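Local coordinates for protein malate oxidoreductase (Thermotoga maritima, PDB 1VL6) that probably catalyses the NAD-dependent oxidative decarboxylation of malate to pyruvate and carbon dioxide, at residues Pro146-Arg150 against Leu237-His241; Lys194-Ile200 against Asn218-Asp223; Tyr205-Lys209 against Tyr240-Ile244. All blocks are in the same frame, centred on the assembly; numbering follows the deposited sequence.

Contact 1 of 3, residues Pro146-Arg150 against Leu237-His241; sequences PKCFR and LNEYH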
loop_
_atom_site.group_PDB
_atom_site.type_symbol
_atom_site.label_atom_id
_atom_site.label_comp_id
_atom_site.label_asym_id
_atom_site.label_seq_id
_atom_site.Cartn_x
_atom_site.Cartn_y
_atom_site.Cartn_z
ATOM N N PRO A 146 11.382 -33.461 18.448
ATOM C CA PRO A 146 11.511 -32.694 19.661
ATOM C C PRO A 146 12.534 -31.506 19.603
ATOM O O PRO A 146 12.672 -30.781 20.590
ATOM C CB PRO A 146 12.023 -33.757 20.631
ATOM C CG PRO A 146 12.941 -34.522 19.818
ATOM C CD PRO A 146 12.331 -34.581 18.438
ATOM N N LYS A 147 13.220 -31.271 18.495
ATOM C CA LYS A 147 14.181 -30.180 18.541
ATOM C C LYS A 147 13.533 -28.826 18.848
ATOM O O LYS A 147 14.174 -27.952 19.428
ATOM C CB LYS A 147 15.060 -30.127 17.284
ATOM C CG LYS A 147 14.492 -29.378 16.111
ATOM C CD LYS A 147 15.249 -29.692 14.812
ATOM C CE LYS A 147 14.666 -28.937 13.590
ATOM N NZ LYS A 147 15.398 -29.339 12.308
ATOM N N CYS A 148 12.268 -28.643 18.500
ATOM C CA CYS A 148 11.638 -27.357 18.727
ATOM C C CYS A 148 11.452 -27.066 20.229
ATOM O O CYS A 148 11.220 -25.948 20.641
ATOM C CB CYS A 148 10.281 -27.314 18.005
ATOM S SG CYS A 148 9.194 -28.561 18.666
ATOM N N PHE A 149 11.505 -28.069 21.064
ATOM C CA PHE A 149 11.335 -27.780 22.469
ATOM C C PHE A 149 12.520 -26.959 22.977
ATOM O O PHE A 149 12.359 -25.878 23.555
ATOM C CB PHE A 149 11.204 -29.085 23.260
ATOM C CG PHE A 149 9.955 -29.888 22.927
ATOM C CD1 PHE A 149 8.712 -29.318 23.009
ATOM C CD2 PHE A 149 10.045 -31.215 22.539
ATOM C CE1 PHE A 149 7.571 -30.062 22.712
ATOM C CE2 PHE A 149 8.903 -31.967 22.253
ATOM C CZ PHE A 149 7.679 -31.400 22.344
ATOM N N ARG A 150 13.716 -27.478 22.716
ATOM C CA ARG A 150 14.963 -26.838 23.136
ATOM C C ARG A 150 15.084 -25.491 22.429
ATOM O O ARG A 150 15.497 -24.503 23.060
ATOM C CB ARG A 150 16.184 -27.714 22.797
ATOM C CG ARG A 150 16.979 -28.325 23.976
ATOM C CD ARG A 150 18.052 -29.440 23.562
ATOM N NE ARG A 150 17.534 -30.835 23.560
ATOM C CZ ARG A 150 16.946 -31.510 22.513
ATOM N NH1 ARG A 150 16.754 -30.966 21.311
ATOM N NH2 ARG A 150 16.529 -32.770 22.679
ATOM N N LEU A 237 9.582 -42.279 23.820
ATOM C CA LEU A 237 10.283 -42.105 22.543
ATOM C C LEU A 237 11.371 -41.042 22.638
ATOM O O LEU A 237 12.309 -41.103 21.860
ATOM C CB LEU A 237 9.292 -41.811 21.385
ATOM C CG LEU A 237 8.044 -42.702 21.098
ATOM C CD1 LEU A 237 7.941 -43.016 19.603
ATOM C CD2 LEU A 237 7.990 -44.034 21.853
ATOM N N ASN A 238 11.249 -40.084 23.563
ATOM C CA ASN A 238 12.365 -39.226 23.944
ATOM C C ASN A 238 12.276 -38.860 25.399
ATOM O O ASN A 238 11.341 -39.226 26.081
ATOM C CB ASN A 238 12.471 -37.936 23.079
ATOM C CG ASN A 238 11.098 -37.332 22.715
ATOM O OD1 ASN A 238 10.396 -36.784 23.704
ATOM N ND2 ASN A 238 10.710 -37.318 21.546
ATOM N N GLU A 239 13.277 -38.134 25.866
ATOM C CA GLU A 239 13.221 -37.462 27.157
ATOM C C GLU A 239 11.917 -36.684 27.411
ATOM O O GLU A 239 11.473 -36.593 28.555
ATOM C CB GLU A 239 14.462 -36.546 27.358
ATOM C CG GLU A 239 15.112 -36.013 26.074
ATOM C CD GLU A 239 15.892 -34.720 26.266
ATOM O OE1 GLU A 239 15.624 -33.954 27.220
ATOM O OE2 GLU A 239 16.765 -34.440 25.432
ATOM N N TYR A 240 11.300 -36.113 26.382
ATOM C CA TYR A 240 10.126 -35.253 26.621
ATOM C C TYR A 240 8.876 -36.091 26.929
ATOM O O TYR A 240 7.990 -35.656 27.666
ATOM C CB TYR A 240 9.913 -34.249 25.459
ATOM C CG TYR A 240 11.084 -33.271 25.263
ATOM C CD1 TYR A 240 11.169 -32.128 26.029
ATOM C CD2 TYR A 240 12.135 -33.528 24.346
ATOM C CE1 TYR A 240 12.239 -31.245 25.893
ATOM C CE2 TYR A 240 13.210 -32.645 24.209
ATOM C CZ TYR A 240 13.243 -31.503 25.003
ATOM O OH TYR A 240 14.253 -30.566 24.943
ATOM N N HIS A 241 8.807 -37.283 26.365
ATOM C CA HIS A 241 7.737 -38.209 26.663
ATOM C C HIS A 241 7.917 -38.734 28.087
ATOM O O HIS A 241 6.974 -38.888 28.847
ATOM C CB HIS A 241 7.767 -39.366 25.655
ATOM C CG HIS A 241 7.275 -38.998 24.295
ATOM N ND1 HIS A 241 7.101 -39.931 23.295
ATOM C CD2 HIS A 241 6.862 -37.811 23.784
ATOM C CE1 HIS A 241 6.614 -39.328 22.223
ATOM N NE2 HIS A 241 6.442 -38.045 22.498
#

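Contact 2 of 3, residues Lys194-Ile200 against Asn218-Asp223; sequences KVVVNGI and NVVAVD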
loop_
_atom_site.group_PDB
_atom_site.type_symbol
_atom_site.label_atom_id
_atom_site.label_comp_id
_atom_site.label_asym_id
_atom_site.label_seq_id
_atom_site.Cartn_x
_atom_site.Cartn_y
_atom_site.Cartn_z
ATOM N N LYS A 194 -11.354 -37.064 33.254
ATOM C CA LYS A 194 -10.273 -37.795 32.622
ATOM C C LYS A 194 -10.144 -37.301 31.186
ATOM O O LYS A 194 -11.112 -37.405 30.410
ATOM C CB LYS A 194 -10.598 -39.270 32.618
ATOM C CG LYS A 194 -9.599 -40.198 31.934
ATOM C CD LYS A 194 -10.108 -41.666 31.832
ATOM C CE LYS A 194 -8.943 -42.678 31.804
ATOM N NZ LYS A 194 -9.302 -43.987 31.165
ATOM N N VAL A 195 -8.967 -36.778 30.843
ATOM C CA VAL A 195 -8.721 -36.224 29.554
ATOM C C VAL A 195 -7.612 -36.972 28.861
ATOM O O VAL A 195 -6.506 -37.032 29.382
ATOM C CB VAL A 195 -8.252 -34.799 29.673
ATOM C CG1 VAL A 195 -8.071 -34.182 28.246
ATOM C CG2 VAL A 195 -9.221 -33.982 30.524
ATOM N N VAL A 196 -7.899 -37.539 27.683
ATOM C CA VAL A 196 -6.914 -38.289 26.941
ATOM C C VAL A 196 -6.326 -37.374 25.893
ATOM O O VAL A 196 -7.064 -36.878 25.064
ATOM C CB VAL A 196 -7.523 -39.498 26.249
ATOM C CG1 VAL A 196 -6.502 -40.120 25.313
ATOM C CG2 VAL A 196 -7.921 -40.530 27.244
ATOM N N VAL A 197 -5.007 -37.171 25.906
ATOM C CA VAL A 197 -4.334 -36.454 24.851
ATOM C C VAL A 197 -3.526 -37.424 24.001
ATOM O O VAL A 197 -2.624 -38.078 24.511
ATOM C CB VAL A 197 -3.394 -35.421 25.416
ATOM C CG1 VAL A 197 -2.691 -34.627 24.259
ATOM C CG2 VAL A 197 -4.132 -34.492 26.332
ATOM N N ASN A 198 -3.813 -37.490 22.702
ATOM C CA ASN A 198 -3.105 -38.401 21.820
ATOM C C ASN A 198 -2.251 -37.661 20.812
ATOM O O ASN A 198 -2.760 -36.845 20.044
ATOM C CB ASN A 198 -4.083 -39.263 21.049
ATOM C CG ASN A 198 -3.386 -40.370 20.235
ATOM O OD1 ASN A 198 -2.948 -41.346 20.799
ATOM N ND2 ASN A 198 -3.301 -40.210 18.900
ATOM N N GLY A 199 -0.961 -38.004 20.776
ATOM C CA GLY A 199 0.027 -37.403 19.862
ATOM C C GLY A 199 0.817 -36.355 20.611
ATOM O O GLY A 199 0.425 -35.188 20.662
ATOM N N ILE A 200 1.933 -36.774 21.195
ATOM C CA ILE A 200 2.706 -35.892 22.083
ATOM C C ILE A 200 3.890 -35.327 21.328
ATOM O O ILE A 200 5.044 -35.633 21.609
ATOM C CB ILE A 200 3.167 -36.653 23.338
ATOM C CG1 ILE A 200 1.997 -37.453 23.952
ATOM C CG2 ILE A 200 3.737 -35.682 24.371
ATOM C CD1 ILE A 200 1.018 -36.585 24.635
ATOM N N ASN A 218 -6.469 -35.787 36.075
ATOM C CA ASN A 218 -6.305 -37.011 35.338
ATOM C C ASN A 218 -6.083 -36.809 33.829
ATOM O O ASN A 218 -6.965 -37.012 33.016
ATOM C CB ASN A 218 -7.489 -37.918 35.601
ATOM C CG ASN A 218 -7.207 -39.318 35.166
ATOM O OD1 ASN A 218 -6.107 -39.605 34.663
ATOM N ND2 ASN A 218 -8.175 -40.205 35.352
ATOM N N VAL A 219 -4.878 -36.424 33.469
ATOM C CA VAL A 219 -4.503 -36.333 32.063
ATOM C C VAL A 219 -3.791 -37.615 31.689
ATOM O O VAL A 219 -2.887 -38.050 32.387
ATOM C CB VAL A 219 -3.552 -35.186 31.787
ATOM C CG1 VAL A 219 -3.193 -35.130 30.312
ATOM C CG2 VAL A 219 -4.156 -33.847 32.237
ATOM N N VAL A 220 -4.219 -38.218 30.589
ATOM C CA VAL A 220 -3.615 -39.444 30.107
ATOM C C VAL A 220 -3.045 -39.182 28.724
ATOM O O VAL A 220 -3.797 -38.891 27.798
ATOM C CB VAL A 220 -4.647 -40.571 30.073
ATOM C CG1 VAL A 220 -4.020 -41.862 29.582
ATOM C CG2 VAL A 220 -5.235 -40.781 31.469
ATOM N N ALA A 221 -1.728 -39.265 28.622
ATOM C CA ALA A 221 -0.991 -39.013 27.399
ATOM C C ALA A 221 -0.793 -40.310 26.610
ATOM O O ALA A 221 -0.485 -41.374 27.182
ATOM C CB ALA A 221 0.357 -38.453 27.740
ATOM N N VAL A 222 -0.941 -40.222 25.291
ATOM C CA VAL A 222 -0.831 -41.405 24.435
ATOM C C VAL A 222 -0.091 -41.020 23.163
ATOM O O VAL A 222 -0.302 -39.935 22.630
ATOM C CB VAL A 222 -2.229 -41.956 24.091
ATOM C CG1 VAL A 222 -2.159 -43.385 23.650
ATOM C CG2 VAL A 222 -3.159 -41.826 25.285
ATOM N N ASP A 223 0.775 -41.901 22.698
ATOM C CA ASP A 223 1.476 -41.709 21.448
ATOM C C ASP A 223 1.554 -43.102 20.767
ATOM O O ASP A 223 0.797 -44.008 21.111
ATOM C CB ASP A 223 2.839 -41.082 21.729
ATOM C CG ASP A 223 3.373 -40.289 20.553
ATOM O OD1 ASP A 223 3.862 -40.946 19.577
ATOM O OD2 ASP A 223 3.360 -39.015 20.532
#

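Contact 3 of 3, residues Tyr205-Lys209 against Tyr240-Ile244; sequences YNIVK and YHLEI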
loop_
_atom_site.group_PDB
_atom_site.type_symbol
_atom_site.label_atom_id
_atom_site.label_comp_id
_atom_site.label_asym_id
_atom_site.label_seq_id
_atom_site.Cartn_x
_atom_site.Cartn_y
_atom_site.Cartn_z
ATOM N N TYR A 205 2.531 -32.177 23.851
ATOM C CA TYR A 205 3.371 -31.847 24.989
ATOM C C TYR A 205 2.851 -30.589 25.704
ATOM O O TYR A 205 2.692 -30.581 26.943
ATOM C CB TYR A 205 4.801 -31.602 24.476
ATOM C CG TYR A 205 5.822 -31.234 25.517
ATOM C CD1 TYR A 205 6.441 -32.215 26.278
ATOM C CD2 TYR A 205 6.176 -29.919 25.725
ATOM C CE1 TYR A 205 7.357 -31.904 27.233
ATOM C CE2 TYR A 205 7.129 -29.587 26.683
ATOM C CZ TYR A 205 7.705 -30.586 27.433
ATOM O OH TYR A 205 8.624 -30.286 28.373
ATOM N N ASN A 206 2.578 -29.537 24.928
ATOM C CA ASN A 206 2.175 -28.286 25.537
ATOM C C ASN A 206 0.737 -28.318 26.025
ATOM O O ASN A 206 0.411 -27.722 27.087
ATOM C CB ASN A 206 2.377 -27.126 24.603
ATOM C CG ASN A 206 3.824 -26.751 24.462
ATOM O OD1 ASN A 206 4.310 -25.934 25.222
ATOM N ND2 ASN A 206 4.505 -27.285 23.451
ATOM N N ILE A 207 -0.115 -29.007 25.268
ATOM C CA ILE A 207 -1.521 -29.172 25.670
ATOM C C ILE A 207 -1.575 -29.874 27.029
ATOM O O ILE A 207 -2.316 -29.476 27.938
ATOM C CB ILE A 207 -2.311 -29.980 24.625
ATOM C CG1 ILE A 207 -2.589 -29.116 23.388
ATOM C CG2 ILE A 207 -3.611 -30.463 25.207
ATOM C CD1 ILE A 207 -2.821 -29.930 22.109
ATOM N N VAL A 208 -0.768 -30.910 27.188
ATOM C CA VAL A 208 -0.742 -31.610 28.471
ATOM C C VAL A 208 -0.397 -30.643 29.593
ATOM O O VAL A 208 -1.072 -30.593 30.609
ATOM C CB VAL A 208 0.281 -32.739 28.436
ATOM C CG1 VAL A 208 0.497 -33.350 29.854
ATOM C CG2 VAL A 208 -0.150 -33.785 27.433
ATOM N N LYS A 209 0.662 -29.878 29.412
ATOM C CA LYS A 209 1.104 -28.959 30.456
ATOM C C LYS A 209 0.088 -27.835 30.764
ATOM O O LYS A 209 -0.072 -27.454 31.904
ATOM C CB LYS A 209 2.471 -28.353 30.081
ATOM C CG LYS A 209 3.623 -29.289 30.329
ATOM C CD LYS A 209 4.919 -28.625 30.001
ATOM C CE LYS A 209 6.109 -29.461 30.412
ATOM N NZ LYS A 209 7.308 -28.677 30.085
ATOM N N TYR A 240 11.300 -36.113 26.382
ATOM C CA TYR A 240 10.126 -35.253 26.621
ATOM C C TYR A 240 8.876 -36.091 26.929
ATOM O O TYR A 240 7.990 -35.656 27.666
ATOM C CB TYR A 240 9.913 -34.249 25.459
ATOM C CG TYR A 240 11.084 -33.271 25.263
ATOM C CD1 TYR A 240 11.169 -32.128 26.029
ATOM C CD2 TYR A 240 12.135 -33.528 24.346
ATOM C CE1 TYR A 240 12.239 -31.245 25.893
ATOM C CE2 TYR A 240 13.210 -32.645 24.209
ATOM C CZ TYR A 240 13.243 -31.503 25.003
ATOM O OH TYR A 240 14.253 -30.566 24.943
ATOM N N HIS A 241 8.807 -37.283 26.365
ATOM C CA HIS A 241 7.737 -38.209 26.663
ATOM C C HIS A 241 7.917 -38.734 28.087
ATOM O O HIS A 241 6.974 -38.888 28.847
ATOM C CB HIS A 241 7.767 -39.366 25.655
ATOM C CG HIS A 241 7.275 -38.998 24.295
ATOM N ND1 HIS A 241 7.101 -39.931 23.295
ATOM C CD2 HIS A 241 6.862 -37.811 23.784
ATOM C CE1 HIS A 241 6.614 -39.328 22.223
ATOM N NE2 HIS A 241 6.442 -38.045 22.498
ATOM N N LEU A 242 9.149 -39.006 28.458
ATOM C CA LEU A 242 9.431 -39.395 29.834
ATOM C C LEU A 242 8.962 -38.270 30.774
ATOM O O LEU A 242 8.315 -38.514 31.792
ATOM C CB LEU A 242 10.909 -39.683 30.005
ATOM C CG LEU A 242 11.375 -40.439 31.234
ATOM C CD1 LEU A 242 10.845 -41.862 31.307
ATOM C CD2 LEU A 242 12.898 -40.484 31.199
ATOM N N GLU A 243 9.267 -37.028 30.433
ATOM C CA GLU A 243 8.861 -35.933 31.292
ATOM C C GLU A 243 7.334 -35.947 31.469
ATOM O O GLU A 243 6.817 -35.817 32.603
ATOM C CB GLU A 243 9.288 -34.616 30.684
ATOM C CG GLU A 243 9.162 -33.437 31.624
ATOM C CD GLU A 243 9.171 -32.103 30.893
ATOM O OE1 GLU A 243 9.660 -32.030 29.745
ATOM O OE2 GLU A 243 8.663 -31.126 31.461
ATOM N N ILE A 244 6.615 -36.143 30.359
ATOM C CA ILE A 244 5.160 -36.189 30.399
ATOM C C ILE A 244 4.612 -37.347 31.207
ATOM O O ILE A 244 3.651 -37.201 32.005
ATOM C CB ILE A 244 4.568 -36.233 29.002
ATOM C CG1 ILE A 244 4.938 -34.950 28.237
ATOM C CG2 ILE A 244 3.028 -36.375 29.075
ATOM C CD1 ILE A 244 4.444 -33.671 28.855
#

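Contact 1 of 3, residues Pro146-Arg150 against Leu237-His241
Phe149 and Tyr240 make the apolar part of this contact. The two side chains run alongside each other with opposed directions. Phe149 CB sits over one face of the Tyr240 ring, a CH-pi contact 3.9 Å from the ring centroid. Phe149 CD2 lies above the centre of that same ring. The ring centroids of Phe149 and Tyr240 are 4.5 Å apart with planes at 38°, so the pair is oblique. Tyr240 CG stands anti to its carbonyl carbon (chi1 -62°), which sends the ring off the first turn of helix 239-246 toward helix 147-158. Pro146, which follows a cis peptide bond, adds its CB 3.7 Å from Tyr240 CD2.

The charged pair lies beside the rings. Arg150 NH2 donates to Glu239 OE2 at 3.2 Å through a nearly straight hydrogen bond, part of a salt bridge. The oxygen lies in the guanidinium plane, but the donor meets it from above the carboxylate plane. Tyr240 OH lies over one face of that guanidinium.

Capping bonds start the helix that carries Tyr240. Asn238 is the N-cap, and its OD1 accepts from His241 N at 3.1 Å and weakly from Tyr240 N. Asn238 ND2 rests near Pro146 CB.

The chemistry is thus mixed: carbon surfaces in oblique and CH-pi contact, bordered by a salt bridge, join regions of the N-terminal and NAD-binding families. Glu239 and Glu121 share the Arg150 guanidinium, one at NH2 and one at NH1, which would help hold its orientation.

Contact 2 of 3, residues Lys194-Ile200 against Asn218-Asp223
Val196 and Val222 meet obliquely across two parallel neighbouring strands, Val196 CG1 lying 3.8 Å from Val222 CG2. The contact is diagonal: Val196 is paired with Val220, and Val222 is the next residue of that strand on the same face. Here too Asn198 OD1 packs against Val222 CB at 3.4 Å. At the other end Lys194 and Asn218 run side by side in the same direction, with Lys194 CG against Asn218 ND2. The Lys194 chain continues extended past Val220, and its NZ is held by the carbonyls of Ala260 and Glu262. Helix 257-261 covers this face.

The other face carries Val195, Val197, Val219 and Ala221. Val197 CG2 rests 4.1 Å from Val219 CG1. Ile200 CD1 packs over the small Ala221, 3.7 Å from its CB. Helix 202-214 packs on this side.

Between the faces, backbone bonds alternate from Val195 N to Gly199 N, the last reaching Val222 O at 2.8 Å. Beyond them Ile200 N donates to Asp223 OD2 at 2.7 Å, on the anti side of the carboxylate. The positive phi of Gly199 (100°) lets the chain turn away there.

Strand 194-198, helix 202-214 and strand 218-223 form a right-handed beta-alpha-beta unit. With a glycine-rich turn starting at Gly199 and an acidic residue ending the second strand, it is consistent with the dinucleotide-binding core of a Rossmann fold.

Contact 3 of 3, residues Tyr205-Lys209 against Tyr240-Ile244
Ile244 fills the apolar centre, lying between Tyr205 and Val208. Its CD1 comes within 3.6 Å of Tyr205 CD1, set obliquely to the ring. Val208 and Ile244 reach toward each other tip to tip, with Val208 CG1 4.0 Å from Ile244 CG2. Both also touch strand 218-223, Val208 at Val219 and Ile244 at Ala221.

Aromatic contact comes next. Tyr205 CG is anti to its backbone N (chi1 180°), which carries the ring across the gap between the helices. Tyr240 turns an edge toward the face of Tyr205 in an offset edge-to-face pair, centroids 5.8 Å apart and planes at 86°. Tyr240 CB also packs on Tyr205 CE1 at 3.9 Å. The carbonyl oxygen of Tyr240 lies near the plane of the Tyr205 ring, at its edge.

At the polar rim Glu243 crosses the end of Tyr205. Tyr205 OH donates to Glu243 OE1; the modelled separation is very short and its exact value is doubtful at this resolution. Lys209 NZ donates to Tyr205 OH at 2.7 Å. The same amine forms a salt bridge with Glu243 OE2 at 3.1 Å, a weak hydrogen bond. Hydroxyl, amine and carboxylate thus close a small triangle, which would tend to fix the position of the phenol oxygen. The nearby Lys209 amine would probably favour an ionised Glu243.

The short helical segments run nearly parallel, their axes 11.0 Å apart and 20° from each other. Helix 202-214 is the crossover helix of the beta-alpha-beta unit. Helix 239-246 lies beside it against the same sheet face, an arrangement consistent with a Rossmann-type NAD-binding domain.

Overall arrangement
Along the chain the order is 146-150, 194-200, 205-209, 218-223, 237-244. Contact 2 falls wholly within the span that contact 1 bridges, while contacts 2 and 3 interleave. Contact 3 lies about 9 Å from each of the others, centre to centre; contacts 1 and 2 are about 16 Å apart. Contacts 1 and 3 share helix 239-246, and Phe149 touches Tyr205, so three aromatic rings form a continuous group. His241 NE2 probably hydrogen-bonds to Ile200 O, tying that helix to the turn after strand 194-198. Together the contacts link the mostly parallel sheet of the probable NAD-binding domain, through two of its helices, to helix 147-158 of the N-terminal region.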